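Local structure of uncharacterized protein AF_0060 (Archaeoglobus fulgidus DSM 4304, 2P06) at residues E58-L72 and E87-K101. The protein is of unknown function but probably hydrolyses nucleoside triphosphates to monophosphates and pyrophosphate with magnesium, as other members of the MazG-like pyrophosphohydrolase family do. Residues are numbered along the deposited sequence; the frame is centred on the assembly and turned at random.
Sequences EERLLSRLFEEMDEL and ELLDVANFCMYLWGK. With MG (magnesium ion), chain E.
L65, V91 and L98 interlock at the centre of an antiparallel helical hairpin, the metal-binding pair of the all-alpha MazG fold, with axes 8.8 Å apart. Each is a knob in a hole of the other helix: L65 sits among V91, F94, C95 and L98, V91 among L65, E68, M69 and L72, and L98 among E58, L61, L62 and L65. Branched aliphatic chains suit such sockets because two methyls can serve different neighbours. A chi1 of 173°, which sets CG anti to N, lets L65 put CD1 against CB of F94 at 3.9 Å, while CD2 faces CD2 of L98. Both methyls of V91 touch CG of M69; CG1 also meets CD1 of L65, and CG2 meets CD2 of L72 at 3.7 Å. L88 of the second subunit packs on L65, carrying the core into the assembly.

F94 lies between this apolar core and the charged flank, its ring against R64 and CG of E68. R64 crosses the ring obliquely, the guanidinium tilted 62° to the ring plane, and NH1 approaches CZ of F94 at 3.2 Å. The same NH1 donates to OE2 of E68 at 2.7 Å, in the guanidinium plane, while NH2 reaches E67. Replacing R64 by alanine is likely to leave E67 without this salt-bridge partner and to uncover part of the F94 ring.

Carboxylates suit the far end because their oxygens can bind a divalent cation: OE1 of E68, E71 and E87 and OD2 of D90 bind magnesium, joining the helices, and two waters complete six ligands. K38 and R42 pair with the other oxygen of D90. At the opposite end, K101 NZ bonds to E58 OE2 at 2.9 Å, approaching from above the carboxylate, 52° out of its plane.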
loop_
_atom_site.group_PDB
_atom_site.type_symbol
_atom_site.label_atom_id
_atom_site.label_comp_id
_atom_site.label_asym_id
_atom_site.label_seq_id
_atom_site.Cartn_x
_atom_site.Cartn_y
_atom_site.Cartn_z
ATOM N N GLU B 58 18.760 -15.756 -13.077
ATOM C CA GLU B 58 17.402 -16.266 -12.960
ATOM C C GLU B 58 17.438 -17.728 -12.539
ATOM O O GLU B 58 16.675 -18.128 -11.663
ATOM C CB GLU B 58 16.653 -16.138 -14.290
ATOM C CG GLU B 58 16.287 -14.700 -14.700
ATOM C CD GLU B 58 17.428 -13.928 -15.350
ATOM O OE1 GLU B 58 18.563 -14.453 -15.517
ATOM O OE2 GLU B 58 17.176 -12.768 -15.703
ATOM N N GLU B 59 18.361 -18.496 -13.119
ATOM C CA GLU B 59 18.476 -19.910 -12.796
ATOM C C GLU B 59 18.859 -20.143 -11.344
ATOM O O GLU B 59 18.247 -20.995 -10.687
ATOM C CB GLU B 59 19.435 -20.640 -13.709
ATOM C CG GLU B 59 18.941 -20.758 -15.138
ATOM C CD GLU B 59 19.173 -19.501 -15.966
ATOM O OE1 GLU B 59 19.819 -18.529 -15.500
ATOM O OE2 GLU B 59 18.686 -19.488 -17.106
ATOM N N ARG B 60 19.817 -19.370 -10.824
ATOM C CA ARG B 60 20.206 -19.521 -9.423
ATOM C C ARG B 60 19.091 -19.058 -8.469
ATOM O O ARG B 60 18.869 -19.662 -7.422
ATOM C CB ARG B 60 21.501 -18.777 -9.112
ATOM C CG ARG B 60 22.086 -19.018 -7.728
ATOM C CD ARG B 60 22.035 -20.500 -7.400
ATOM N NE ARG B 60 22.659 -20.813 -6.124
ATOM C CZ ARG B 60 22.295 -21.808 -5.313
ATOM N NH1 ARG B 60 22.951 -21.961 -4.181
ATOM N NH2 ARG B 60 21.270 -22.624 -5.591
ATOM N N LEU B 61 18.419 -17.962 -8.808
ATOM C CA LEU B 61 17.323 -17.466 -7.966
ATOM C C LEU B 61 16.195 -18.491 -7.870
ATOM O O LEU B 61 15.639 -18.678 -6.795
ATOM C CB LEU B 61 16.831 -16.128 -8.466
ATOM C CG LEU B 61 17.835 -14.999 -8.249
ATOM C CD1 LEU B 61 17.432 -13.697 -8.979
ATOM C CD2 LEU B 61 17.979 -14.785 -6.729
ATOM N N LEU B 62 15.892 -19.145 -8.999
ATOM C CA LEU B 62 14.962 -20.266 -9.063
ATOM C C LEU B 62 15.318 -21.433 -8.164
ATOM O O LEU B 62 14.477 -21.905 -7.369
ATOM C CB LEU B 62 14.890 -20.807 -10.484
ATOM C CG LEU B 62 13.715 -20.370 -11.341
ATOM C CD1 LEU B 62 13.950 -20.710 -12.820
ATOM C CD2 LEU B 62 12.465 -21.026 -10.803
ATOM N N SER B 63 16.528 -21.960 -8.322
ATOM C CA SER B 63 16.909 -23.127 -7.529
ATOM C C SER B 63 16.959 -22.740 -6.043
ATOM O O SER B 63 16.594 -23.539 -5.183
ATOM C CB SER B 63 18.222 -23.744 -8.016
ATOM O OG SER B 63 19.181 -22.747 -8.008
ATOM N N ARG B 64 17.382 -21.512 -5.734
ATOM C CA ARG B 64 17.352 -21.076 -4.334
ATOM C C ARG B 64 15.898 -21.012 -3.812
ATOM O O ARG B 64 15.608 -21.465 -2.698
ATOM C CB ARG B 64 18.058 -19.730 -4.141
ATOM C CG ARG B 64 19.586 -19.720 -4.300
ATOM C CD ARG B 64 20.381 -20.084 -3.053
ATOM N NE ARG B 64 19.941 -19.425 -1.817
ATOM C CZ ARG B 64 19.125 -19.967 -0.907
ATOM N NH1 ARG B 64 18.792 -19.266 0.168
ATOM N NH2 ARG B 64 18.620 -21.185 -1.052
ATOM N N LEU B 65 14.976 -20.472 -4.614
ATOM C CA LEU B 65 13.553 -20.417 -4.210
ATOM C C LEU B 65 12.969 -21.811 -3.927
ATOM O O LEU B 65 12.296 -22.039 -2.909
ATOM C CB LEU B 65 12.712 -19.732 -5.282
ATOM C CG LEU B 65 11.191 -19.723 -5.103
ATOM C CD1 LEU B 65 10.764 -19.096 -3.769
ATOM C CD2 LEU B 65 10.554 -18.989 -6.270
ATOM N N PHE B 66 13.213 -22.723 -4.856
ATOM C CA PHE B 66 12.845 -24.113 -4.708
ATOM C C PHE B 66 13.465 -24.732 -3.449
ATOM O O PHE B 66 12.807 -25.505 -2.760
ATOM C CB PHE B 66 13.260 -24.895 -5.966
ATOM C CG PHE B 66 12.249 -24.843 -7.071
ATOM C CD1 PHE B 66 11.655 -23.664 -7.439
ATOM C CD2 PHE B 66 11.880 -25.983 -7.739
ATOM C CE1 PHE B 66 10.678 -23.616 -8.451
ATOM C CE2 PHE B 66 10.901 -25.950 -8.756
ATOM C CZ PHE B 66 10.305 -24.750 -9.105
ATOM N N GLU B 67 14.724 -24.406 -3.148
ATOM C CA GLU B 67 15.350 -24.871 -1.904
ATOM C C GLU B 67 14.590 -24.374 -0.674
ATOM O O GLU B 67 14.356 -25.126 0.301
ATOM C CB GLU B 67 16.827 -24.448 -1.823
ATOM C CG GLU B 67 17.747 -25.262 -2.709
ATOM C CD GLU B 67 19.128 -24.630 -2.891
ATOM O OE1 GLU B 67 19.436 -23.660 -2.163
ATOM O OE2 GLU B 67 19.895 -25.102 -3.762
ATOM N N GLU B 68 14.176 -23.116 -0.715
ATOM C CA GLU B 68 13.474 -22.526 0.413
ATOM C C GLU B 68 12.061 -23.109 0.531
ATOM O O GLU B 68 11.560 -23.324 1.634
ATOM C CB GLU B 68 13.452 -21.003 0.299
ATOM C CG GLU B 68 14.852 -20.352 0.303
ATOM C CD GLU B 68 15.608 -20.543 1.613
ATOM O OE1 GLU B 68 14.996 -20.674 2.687
ATOM O OE2 GLU B 68 16.830 -20.529 1.574
HETATM N N MSE B 69 11.423 -23.372 -0.601
HETATM C CA MSE B 69 10.100 -23.976 -0.585
HETATM C C MSE B 69 10.167 -25.401 -0.054
HETATM O O MSE B 69 9.253 -25.839 0.658
HETATM C CB MSE B 69 9.481 -23.959 -1.977
HETATM C CG MSE B 69 9.045 -22.587 -2.419
HETATM SE SE MSE B 69 8.263 -22.578 -4.175
HETATM C CE MSE B 69 7.281 -24.201 -4.194
ATOM N N ASP B 70 11.244 -26.109 -0.378
ATOM C CA ASP B 70 11.486 -27.442 0.187
ATOM C C ASP B 70 11.640 -27.403 1.731
ATOM O O ASP B 70 11.078 -28.252 2.440
ATOM C CB ASP B 70 12.701 -28.098 -0.486
ATOM C CG ASP B 70 12.405 -28.545 -1.931
ATOM O OD1 ASP B 70 11.197 -28.657 -2.281
ATOM O OD2 ASP B 70 13.371 -28.796 -2.719
ATOM N N GLU B 71 12.385 -26.416 2.242
ATOM C CA GLU B 71 12.507 -26.223 3.691
ATOM C C GLU B 71 11.165 -25.902 4.354
ATOM O O GLU B 71 10.906 -26.338 5.463
ATOM C CB GLU B 71 13.518 -25.134 4.042
ATOM C CG GLU B 71 14.962 -25.558 3.830
ATOM C CD GLU B 71 15.940 -24.427 4.007
ATOM O OE1 GLU B 71 15.481 -23.281 4.196
ATOM O OE2 GLU B 71 17.164 -24.675 3.934
ATOM N N LEU B 72 10.319 -25.146 3.665
ATOM C CA LEU B 72 9.020 -24.802 4.184
ATOM C C LEU B 72 8.195 -26.087 4.291
ATOM O O LEU B 72 7.641 -26.392 5.359
ATOM C CB LEU B 72 8.363 -23.724 3.311
ATOM C CG LEU B 72 6.884 -23.362 3.488
ATOM C CD1 LEU B 72 6.532 -23.335 4.925
ATOM C CD2 LEU B 72 6.599 -22.007 2.832
ATOM N N GLU B 87 10.379 -19.757 7.809
ATOM C CA GLU B 87 10.451 -20.325 6.460
ATOM C C GLU B 87 9.530 -19.587 5.500
ATOM O O GLU B 87 9.849 -19.477 4.323
ATOM C CB GLU B 87 10.144 -21.829 6.425
ATOM C CG GLU B 87 10.980 -22.710 7.374
ATOM C CD GLU B 87 12.487 -22.636 7.135
ATOM O OE1 GLU B 87 12.952 -22.158 6.071
ATOM O OE2 GLU B 87 13.227 -23.093 8.035
ATOM N N LEU B 88 8.413 -19.054 6.000
ATOM C CA LEU B 88 7.528 -18.227 5.171
ATOM C C LEU B 88 8.194 -16.919 4.738
ATOM O O LEU B 88 8.038 -16.488 3.599
ATOM C CB LEU B 88 6.208 -17.946 5.921
ATOM C CG LEU B 88 5.320 -19.165 6.196
ATOM C CD1 LEU B 88 4.310 -18.864 7.323
ATOM C CD2 LEU B 88 4.627 -19.638 4.919
ATOM N N LEU B 89 8.951 -16.310 5.649
ATOM C CA LEU B 89 9.740 -15.111 5.350
ATOM C C LEU B 89 10.772 -15.399 4.244
ATOM O O LEU B 89 10.902 -14.632 3.286
ATOM C CB LEU B 89 10.444 -14.584 6.615
ATOM C CG LEU B 89 9.521 -14.093 7.733
ATOM C CD1 LEU B 89 10.323 -13.796 9.042
ATOM C CD2 LEU B 89 8.703 -12.848 7.261
ATOM N N ASP B 90 11.466 -16.532 4.360
ATOM C CA ASP B 90 12.471 -16.936 3.360
ATOM C C ASP B 90 11.828 -17.126 1.993
ATOM O O ASP B 90 12.329 -16.625 1.009
ATOM C CB ASP B 90 13.161 -18.240 3.756
ATOM C CG ASP B 90 14.148 -18.086 4.905
ATOM O OD1 ASP B 90 14.629 -16.947 5.152
ATOM O OD2 ASP B 90 14.472 -19.146 5.537
ATOM N N VAL B 91 10.712 -17.851 1.926
ATOM C CA VAL B 91 10.044 -18.074 0.619
ATOM C C VAL B 91 9.591 -16.757 0.016
ATOM O O VAL B 91 9.808 -16.537 -1.158
ATOM C CB VAL B 91 8.901 -19.096 0.681
ATOM C CG1 VAL B 91 8.081 -19.123 -0.639
ATOM C CG2 VAL B 91 9.463 -20.503 1.018
ATOM N N ALA B 92 9.000 -15.874 0.818
ATOM C CA ALA B 92 8.519 -14.577 0.331
ATOM C C ALA B 92 9.680 -13.755 -0.234
ATOM O O ALA B 92 9.565 -13.163 -1.318
ATOM C CB ALA B 92 7.798 -13.774 1.443
ATOM N N ASN B 93 10.787 -13.715 0.508
ATOM C CA ASN B 93 11.985 -13.011 0.041
ATOM C C ASN B 93 12.461 -13.541 -1.283
ATOM O O ASN B 93 12.687 -12.768 -2.209
ATOM C CB ASN B 93 13.117 -13.040 1.067
ATOM C CG ASN B 93 13.059 -11.882 2.054
ATOM O OD1 ASN B 93 12.582 -10.796 1.726
ATOM N ND2 ASN B 93 13.605 -12.092 3.257
ATOM N N PHE B 94 12.588 -14.854 -1.406
ATOM C CA PHE B 94 13.046 -15.410 -2.664
ATOM C C PHE B 94 12.059 -15.280 -3.844
ATOM O O PHE B 94 12.491 -15.176 -5.005
ATOM C CB PHE B 94 13.620 -16.823 -2.469
ATOM C CG PHE B 94 15.011 -16.779 -1.935
ATOM C CD1 PHE B 94 16.090 -16.731 -2.808
ATOM C CD2 PHE B 94 15.237 -16.599 -0.581
ATOM C CE1 PHE B 94 17.381 -16.600 -2.333
ATOM C CE2 PHE B 94 16.528 -16.473 -0.094
ATOM C CZ PHE B 94 17.601 -16.493 -0.960
ATOM N N CYS B 95 10.759 -15.263 -3.560
ATOM C CA CYS B 95 9.782 -14.879 -4.587
ATOM C C CYS B 95 10.084 -13.450 -5.025
ATOM O O CYS B 95 10.030 -13.139 -6.204
ATOM C CB CYS B 95 8.349 -14.921 -4.070
ATOM S SG CYS B 95 7.729 -16.594 -3.805
HETATM N N MSE B 96 10.335 -12.586 -4.049
HETATM C CA MSE B 96 10.633 -11.201 -4.321
HETATM C C MSE B 96 11.912 -11.020 -5.141
HETATM O O MSE B 96 11.950 -10.234 -6.092
HETATM C CB MSE B 96 10.768 -10.418 -3.025
HETATM C CG MSE B 96 10.983 -8.953 -3.318
HETATM SE SE MSE B 96 11.013 -7.891 -1.732
HETATM C CE MSE B 96 12.666 -8.272 -1.059
ATOM N N TYR B 97 12.961 -11.743 -4.773
ATOM C CA TYR B 97 14.243 -11.607 -5.479
ATOM C C TYR B 97 14.092 -12.038 -6.934
ATOM O O TYR B 97 14.549 -11.353 -7.836
ATOM C CB TYR B 97 15.354 -12.395 -4.800
ATOM C CG TYR B 97 15.579 -12.084 -3.340
ATOM C CD1 TYR B 97 15.234 -10.858 -2.799
ATOM C CD2 TYR B 97 16.174 -13.019 -2.513
ATOM C CE1 TYR B 97 15.442 -10.571 -1.467
ATOM C CE2 TYR B 97 16.370 -12.761 -1.184
ATOM C CZ TYR B 97 15.995 -11.529 -0.656
ATOM O OH TYR B 97 16.187 -11.274 0.684
ATOM N N LEU B 98 13.439 -13.166 -7.175
ATOM C CA LEU B 98 13.283 -13.630 -8.542
ATOM C C LEU B 98 12.344 -12.699 -9.307
ATOM O O LEU B 98 12.583 -12.391 -10.467
ATOM C CB LEU B 98 12.772 -15.063 -8.578
ATOM C CG LEU B 98 12.545 -15.693 -9.947
ATOM C CD1 LEU B 98 13.818 -15.623 -10.787
ATOM C CD2 LEU B 98 12.078 -17.144 -9.706
ATOM N N TRP B 99 11.257 -12.269 -8.671
ATOM C CA TRP B 99 10.361 -11.308 -9.302
ATOM C C TRP B 99 11.126 -10.063 -9.743
ATOM O O TRP B 99 10.883 -9.524 -10.830
ATOM C CB TRP B 99 9.196 -10.927 -8.357
ATOM C CG TRP B 99 8.247 -9.951 -8.974
ATOM C CD1 TRP B 99 7.124 -10.240 -9.689
ATOM C CD2 TRP B 99 8.345 -8.521 -8.946
ATOM N NE1 TRP B 99 6.522 -9.084 -10.117
ATOM C CE2 TRP B 99 7.251 -8.014 -9.672
ATOM C CE3 TRP B 99 9.239 -7.617 -8.356
ATOM C CZ2 TRP B 99 7.039 -6.641 -9.850
ATOM C CZ3 TRP B 99 9.018 -6.239 -8.532
ATOM C CH2 TRP B 99 7.944 -5.776 -9.276
ATOM N N GLY B 100 12.023 -9.588 -8.881
ATOM C CA GLY B 100 12.795 -8.397 -9.176
ATOM C C GLY B 100 13.707 -8.600 -10.377
ATOM O O GLY B 100 13.781 -7.759 -11.246
ATOM N N LYS B 101 14.400 -9.729 -10.405
ATOM C CA LYS B 101 15.279 -10.068 -11.513
ATOM C C LYS B 101 14.469 -10.143 -12.791
ATOM O O LYS B 101 14.886 -9.669 -13.802
ATOM C CB LYS B 101 15.945 -11.417 -11.257
ATOM C CG LYS B 101 17.001 -11.814 -12.306
ATOM C CD LYS B 101 18.274 -11.057 -12.094
ATOM C CE LYS B 101 19.320 -11.398 -13.133
ATOM N NZ LYS B 101 18.914 -10.874 -14.468
HETATM MG MG MG E . 14.543 -21.483 4.718
HETATM O O HOH W 1 14.971 -16.226 -5.739
HETATM O O HOH W 2 12.223 -21.509 3.856
HETATM O O HOH W 3 16.392 -21.129 5.578
#